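Local coordinates for protein uronate isomerase (Bacillus halodurans C-125, PDB 3HK9) that probably interconverts aldose and ketose uronates, such as D-glucuronate and D-fructuronate, as a zinc-binding member of the amidohydrolase superfamily, at residues A[43-48]-A[356-361]; A[28-33]-A[140-145]. All coordinates share one frame; numbering follows the deposited sequence.

Contact 1: A[43-48]-A[356-361]; sequences DELLTY and ARVLEQ. With REL (D-glucuronic acid), chain M.
The amide of Q361 stands nearly upright on the Y48 ring, its plane 78° from that of the ring, with NE2 over the ring centre and 3.2 Å from Y48 CG. CG of Y48 is anti to the backbone N (chi1 177°), which lays the ring under Q361 NE2. NE2 also donates to a water that in turn donates to L45 O, while OE1 accepts from two backbone nitrogens on the same face of the amide, R357 N (2.9 Å) tilted from the carbonyl plane and V358 N above it. These bonds fix which end of the amide is oxygen. At the edge of the Y48 ring, R357 CD lies 3.7 Å from CE1; the extended arginine continues to D-glucuronic acid, where NE donates to O2 at 2.6 Å in a bent bond (134°) and NH2 more straightly to O3, in plane at the guanidinium edge. Alongside, L45 CD2 meets V358 CG1 at 3.6 Å and touches Q361 CG. Y48 OH is hydrogen-bonded to K365. The contact joins the end of helix 42-46 to the type I turn entering helix 361-386, with helix 71-84 against D43 and T47 and helix 124-134 against L359.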
loop_
_atom_site.group_PDB
_atom_site.type_symbol
_atom_site.label_atom_id
_atom_site.label_comp_id
_atom_site.label_asym_id
_atom_site.label_seq_id
_atom_site.Cartn_x
_atom_site.Cartn_y
_atom_site.Cartn_z
ATOM N N ASP A 43 32.376 31.094 -36.819
ATOM C CA ASP A 43 31.280 31.853 -37.426
ATOM C C ASP A 43 30.766 31.155 -38.679
ATOM O O ASP A 43 29.562 31.116 -38.920
ATOM C CB ASP A 43 31.720 33.273 -37.792
ATOM C CG ASP A 43 31.994 34.130 -36.573
ATOM O OD1 ASP A 43 31.134 34.167 -35.669
ATOM O OD2 ASP A 43 33.067 34.765 -36.527
ATOM N N GLU A 44 31.681 30.622 -39.482
ATOM C CA GLU A 44 31.294 29.914 -40.695
ATOM C C GLU A 44 30.562 28.633 -40.297
ATOM O O GLU A 44 29.555 28.268 -40.902
ATOM C CB GLU A 44 32.523 29.565 -41.538
ATOM C CG GLU A 44 33.270 30.755 -42.136
ATOM C CD GLU A 44 32.406 31.603 -43.059
ATOM O OE1 GLU A 44 31.536 31.044 -43.762
ATOM O OE2 GLU A 44 32.610 32.835 -43.098
ATOM N N LEU A 45 31.072 27.959 -39.267
ATOM C CA LEU A 45 30.459 26.728 -38.783
ATOM C C LEU A 45 29.012 26.974 -38.405
ATOM O O LEU A 45 28.121 26.233 -38.814
ATOM C CB LEU A 45 31.199 26.191 -37.556
ATOM C CG LEU A 45 32.575 25.552 -37.768
ATOM C CD1 LEU A 45 33.125 25.106 -36.423
ATOM C CD2 LEU A 45 32.461 24.362 -38.720
ATOM N N LEU A 46 28.786 28.024 -37.623
ATOM C CA LEU A 46 27.447 28.363 -37.162
ATOM C C LEU A 46 26.495 28.781 -38.280
ATOM O O LEU A 46 25.280 28.631 -38.147
ATOM C CB LEU A 46 27.530 29.463 -36.099
ATOM C CG LEU A 46 28.065 29.016 -34.731
ATOM C CD1 LEU A 46 28.306 30.227 -33.833
ATOM C CD2 LEU A 46 27.055 28.067 -34.078
ATOM N N THR A 47 27.040 29.287 -39.384
ATOM C CA THR A 47 26.206 29.729 -40.500
ATOM C C THR A 47 26.113 28.719 -41.644
ATOM O O THR A 47 25.681 29.050 -42.746
ATOM C CB THR A 47 26.672 31.109 -41.044
ATOM O OG1 THR A 47 28.063 31.060 -41.392
ATOM C CG2 THR A 47 26.458 32.186 -39.978
ATOM N N TYR A 48 26.530 27.485 -41.369
ATOM C CA TYR A 48 26.441 26.385 -42.334
ATOM C C TYR A 48 24.946 26.390 -42.681
ATOM O O TYR A 48 24.118 26.611 -41.791
ATOM C CB TYR A 48 26.852 25.096 -41.615
ATOM C CG TYR A 48 26.776 23.797 -42.388
ATOM C CD1 TYR A 48 27.212 23.706 -43.711
ATOM C CD2 TYR A 48 26.382 22.621 -41.743
ATOM C CE1 TYR A 48 27.268 22.462 -44.367
ATOM C CE2 TYR A 48 26.437 21.384 -42.388
ATOM C CZ TYR A 48 26.884 21.308 -43.690
ATOM O OH TYR A 48 26.989 20.070 -44.289
ATOM N N ALA A 356 32.079 18.543 -46.624
ATOM C CA ALA A 356 32.404 19.750 -45.871
ATOM C C ALA A 356 32.323 21.029 -46.696
ATOM O O ALA A 356 32.810 21.092 -47.826
ATOM C CB ALA A 356 33.792 19.621 -45.241
ATOM N N ARG A 357 31.678 22.038 -46.119
ATOM C CA ARG A 357 31.541 23.347 -46.748
ATOM C C ARG A 357 32.414 24.299 -45.937
ATOM O O ARG A 357 32.843 25.343 -46.423
ATOM C CB ARG A 357 30.084 23.817 -46.718
ATOM C CG ARG A 357 29.228 23.277 -47.860
ATOM C CD ARG A 357 27.808 23.799 -47.776
ATOM N NE ARG A 357 27.040 23.532 -48.991
ATOM C CZ ARG A 357 27.216 24.170 -50.145
ATOM N NH1 ARG A 357 28.136 25.120 -50.248
ATOM N NH2 ARG A 357 26.472 23.861 -51.199
ATOM N N VAL A 358 32.669 23.914 -44.692
ATOM C CA VAL A 358 33.506 24.689 -43.788
ATOM C C VAL A 358 34.598 23.750 -43.280
ATOM O O VAL A 358 34.308 22.672 -42.763
ATOM C CB VAL A 358 32.696 25.232 -42.590
ATOM C CG1 VAL A 358 33.590 26.092 -41.697
ATOM C CG2 VAL A 358 31.505 26.043 -43.092
ATOM N N LEU A 359 35.848 24.178 -43.446
ATOM C CA LEU A 359 37.034 23.422 -43.052
ATOM C C LEU A 359 36.954 22.579 -41.774
ATOM O O LEU A 359 37.159 21.370 -41.820
ATOM C CB LEU A 359 38.231 24.373 -42.951
ATOM C CG LEU A 359 39.581 23.741 -42.599
ATOM C CD1 LEU A 359 39.952 22.664 -43.619
ATOM C CD2 LEU A 359 40.636 24.838 -42.571
ATOM N N GLU A 360 36.682 23.217 -40.641
ATOM C CA GLU A 360 36.594 22.520 -39.360
ATOM C C GLU A 360 35.624 21.337 -39.353
ATOM O O GLU A 360 35.755 20.429 -38.529
ATOM C CB GLU A 360 36.167 23.480 -38.245
ATOM C CG GLU A 360 37.199 24.512 -37.832
ATOM C CD GLU A 360 37.412 25.587 -38.881
ATOM O OE1 GLU A 360 36.491 25.830 -39.690
ATOM O OE2 GLU A 360 38.500 26.201 -38.878
ATOM N N GLN A 361 34.645 21.356 -40.254
ATOM C CA GLN A 361 33.660 20.281 -40.312
ATOM C C GLN A 361 34.291 18.905 -40.525
ATOM O O GLN A 361 33.722 17.897 -40.115
ATOM C CB GLN A 361 32.623 20.564 -41.411
ATOM C CG GLN A 361 31.871 21.868 -41.197
ATOM C CD GLN A 361 30.761 22.088 -42.200
ATOM O OE1 GLN A 361 30.857 21.670 -43.350
ATOM N NE2 GLN A 361 29.699 22.766 -41.770
HETATM O O6A REL M . 25.217 18.853 -54.880
HETATM C C6 REL M . 26.012 18.824 -53.896
HETATM O O6B REL M . 27.245 18.686 -53.969
HETATM C C5 REL M . 25.372 18.961 -52.512
HETATM O O5 REL M . 26.145 18.186 -51.586
HETATM C C4 REL M . 25.315 20.434 -52.007
HETATM O O4 REL M . 24.504 21.162 -52.954
HETATM C C3 REL M . 24.708 20.618 -50.586
HETATM O O3 REL M . 24.442 22.006 -50.295
HETATM C C2 REL M . 25.642 20.026 -49.505
HETATM O O2 REL M . 26.369 21.033 -48.817
HETATM C C1 REL M . 24.845 19.177 -48.506
HETATM O O1 REL M . 25.357 18.213 -47.931
HETATM O O HOH W 1 28.880 23.532 -39.282
#

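Contact 2: A[28-33]-A[140-145]; sequences HLFSPN and VVMTND. With ZN (zinc ion), chain P; REL (D-glucuronic acid), chain M.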
loop_
_atom_site.group_PDB
_atom_site.type_symbol
_atom_site.label_atom_id
_atom_site.label_comp_id
_atom_site.label_asym_id
_atom_site.label_seq_id
_atom_site.Cartn_x
_atom_site.Cartn_y
_atom_site.Cartn_z
ATOM N N HIS A 28 33.245 20.492 -50.250
ATOM C CA HIS A 28 33.086 21.800 -50.862
ATOM C C HIS A 28 34.183 22.688 -50.292
ATOM O O HIS A 28 33.983 23.877 -50.038
ATOM C CB HIS A 28 31.701 22.358 -50.559
ATOM C CG HIS A 28 30.606 21.600 -51.235
ATOM N ND1 HIS A 28 30.302 21.767 -52.569
ATOM C CD2 HIS A 28 29.798 20.611 -50.785
ATOM C CE1 HIS A 28 29.356 20.912 -52.911
ATOM N NE2 HIS A 28 29.032 20.198 -51.847
ATOM N N LEU A 29 35.343 22.074 -50.079
ATOM C CA LEU A 29 36.506 22.777 -49.562
ATOM C C LEU A 29 37.444 23.039 -50.738
ATOM O O LEU A 29 37.338 22.397 -51.783
ATOM C CB LEU A 29 37.214 21.922 -48.502
ATOM C CG LEU A 29 36.342 21.451 -47.334
ATOM C CD1 LEU A 29 37.154 20.555 -46.405
ATOM C CD2 LEU A 29 35.797 22.660 -46.581
ATOM N N PHE A 30 38.362 23.979 -50.565
ATOM C CA PHE A 30 39.307 24.323 -51.623
ATOM C C PHE A 30 40.703 24.434 -51.027
ATOM O O PHE A 30 40.851 24.835 -49.873
ATOM C CB PHE A 30 38.925 25.671 -52.244
ATOM C CG PHE A 30 37.546 25.699 -52.841
ATOM C CD1 PHE A 30 37.337 25.313 -54.161
ATOM C CD2 PHE A 30 36.452 26.094 -52.075
ATOM C CE1 PHE A 30 36.057 25.320 -54.718
ATOM C CE2 PHE A 30 35.158 26.103 -52.619
ATOM C CZ PHE A 30 34.964 25.716 -53.943
ATOM N N SER A 31 41.721 24.068 -51.804
ATOM C CA SER A 31 43.096 24.181 -51.334
ATOM C C SER A 31 43.198 25.628 -50.854
ATOM O O SER A 31 42.698 26.540 -51.516
ATOM C CB SER A 31 44.075 23.938 -52.479
ATOM O OG SER A 31 45.407 23.887 -52.000
ATOM N N PRO A 32 43.840 25.859 -49.698
ATOM C CA PRO A 32 43.980 27.211 -49.148
ATOM C C PRO A 32 44.500 28.296 -50.097
ATOM O O PRO A 32 44.091 29.451 -49.997
ATOM C CB PRO A 32 44.887 26.996 -47.933
ATOM C CG PRO A 32 45.692 25.792 -48.324
ATOM C CD PRO A 32 44.654 24.898 -48.935
ATOM N N ASN A 33 45.381 27.929 -51.020
ATOM C CA ASN A 33 45.937 28.908 -51.953
ATOM C C ASN A 33 44.902 29.486 -52.929
ATOM O O ASN A 33 45.218 30.377 -53.720
ATOM C CB ASN A 33 47.110 28.290 -52.724
ATOM C CG ASN A 33 46.667 27.240 -53.722
ATOM O OD1 ASN A 33 45.767 26.443 -53.449
ATOM N ND2 ASN A 33 47.308 27.225 -54.882
ATOM N N VAL A 140 41.702 15.536 -49.836
ATOM C CA VAL A 140 40.406 16.186 -49.958
ATOM C C VAL A 140 40.005 16.417 -51.407
ATOM O O VAL A 140 40.720 17.079 -52.165
ATOM C CB VAL A 140 40.405 17.558 -49.243
ATOM C CG1 VAL A 140 39.045 18.224 -49.393
ATOM C CG2 VAL A 140 40.761 17.382 -47.781
ATOM N N VAL A 141 38.860 15.869 -51.797
ATOM C CA VAL A 141 38.366 16.071 -53.151
ATOM C C VAL A 141 37.416 17.263 -53.101
ATOM O O VAL A 141 36.500 17.316 -52.272
ATOM C CB VAL A 141 37.615 14.837 -53.683
ATOM C CG1 VAL A 141 36.932 15.177 -55.008
ATOM C CG2 VAL A 141 38.588 13.681 -53.871
ATOM N N MET A 142 37.653 18.224 -53.983
ATOM C CA MET A 142 36.847 19.437 -54.046
ATOM C C MET A 142 35.744 19.269 -55.078
ATOM O O MET A 142 35.652 18.248 -55.757
ATOM C CB MET A 142 37.707 20.632 -54.487
ATOM C CG MET A 142 39.038 20.812 -53.770
ATOM S SD MET A 142 40.054 22.150 -54.527
ATOM C CE MET A 142 40.785 21.250 -55.913
ATOM N N THR A 143 34.908 20.296 -55.181
ATOM C CA THR A 143 33.845 20.343 -56.171
ATOM C C THR A 143 34.211 21.606 -56.944
ATOM O O THR A 143 34.016 22.723 -56.450
ATOM C CB THR A 143 32.453 20.527 -55.539
ATOM O OG1 THR A 143 32.113 19.368 -54.769
ATOM C CG2 THR A 143 31.405 20.726 -56.628
ATOM N N ASN A 144 34.761 21.432 -58.138
ATOM C CA ASN A 144 35.183 22.576 -58.942
ATOM C C ASN A 144 34.258 22.864 -60.111
ATOM O O ASN A 144 34.250 22.149 -61.109
ATOM C CB ASN A 144 36.612 22.356 -59.437
ATOM C CG ASN A 144 37.559 22.028 -58.305
ATOM O OD1 ASN A 144 37.915 20.870 -58.094
ATOM N ND2 ASN A 144 37.952 23.048 -57.549
ATOM N N ASP A 145 33.486 23.931 -59.963
ATOM C CA ASP A 145 32.519 24.355 -60.966
ATOM C C ASP A 145 33.059 25.464 -61.878
ATOM O O ASP A 145 33.153 26.623 -61.473
ATOM C CB ASP A 145 31.248 24.818 -60.248
ATOM C CG ASP A 145 30.196 25.342 -61.193
ATOM O OD1 ASP A 145 30.256 25.009 -62.392
ATOM O OD2 ASP A 145 29.300 26.078 -60.721
HETATM ZN ZN ZN P . 28.071 18.274 -51.873
HETATM O O6A REL M . 25.217 18.853 -54.880
HETATM C C6 REL M . 26.012 18.824 -53.896
HETATM O O6B REL M . 27.245 18.686 -53.969
HETATM C C5 REL M . 25.372 18.961 -52.512
HETATM O O5 REL M . 26.145 18.186 -51.586
HETATM C C4 REL M . 25.315 20.434 -52.007
HETATM O O4 REL M . 24.504 21.162 -52.954
HETATM C C3 REL M . 24.708 20.618 -50.586
HETATM O O3 REL M . 24.442 22.006 -50.295
HETATM C C2 REL M . 25.642 20.026 -49.505
HETATM O O2 REL M . 26.369 21.033 -48.817
HETATM C C1 REL M . 24.845 19.177 -48.506
HETATM O O1 REL M . 25.357 18.213 -47.931
HETATM O O HOH W 2 35.004 22.533 -53.444
#
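Residues 28-31 run at 105° to residues 140-144, and the closest CA pair is H28 and M142, 5.5 Å apart. H26 and H28 form the His-X-His motif that follows the first barrel strand in the amidohydrolase fold, and the crossing lies where the neighbouring parallel strand 137-141 gives way to its loop. M142 CG runs close against L29 O, 3.1 Å away. CG lies anti to its own carbonyl carbon (chi1 -48°), which carries the thioether toward F30. SD makes an oblique Met-aromatic contact, 5.3 Å from the F30 ring centroid and 62° off the ring normal, and also lies near the backbone of F30 and S31. N144 ND2 comes to the edge of the same ring, while its OD1 is held by A168 N. A water donates to L29 O and accepts from T143 N at 2.8 Å, bridging the segments without a direct hydrogen bond; it sits over one ring face, offset toward the rim. An alanine in place of F30 would probably deprive M142 SD of its aromatic partner and uncover this bridging water. L29 CB packs on V140 CG1. T143 runs alongside H28, its OG1 3.7 Å from the imidazole CE1 and hydrogen-bonded to T27 O. H26 and D355 complete the zinc site, where H28 NE2 binds the metal at 2.2 Å and D-glucuronic acid chelates it through O5 at 1.9 Å and O6B at 2.3 Å.

Contacts 1 and 2 have centres about 14 Å apart and meet directly through 356-361 and 28-33: A356 O lies 2.5 Å from H28 N, a probable hydrogen bond, and L29 CD2 packs 3.5 Å from L359 N. Their segments alternate along the chain, and both contacts touch the bound D-glucuronic acid, but at different places: contact 2 supplies H28 to the zinc that binds its carboxylate end, whereas contact 1 supplies R357 to hydroxyls farther along the sugar chain. The side chains of R357 and H28 approach to about 4 Å, and the R357 side chain lies about 6 Å from the zinc ion. H49, Y50, R170 and W325 add further hydrogen bonds to the ligand.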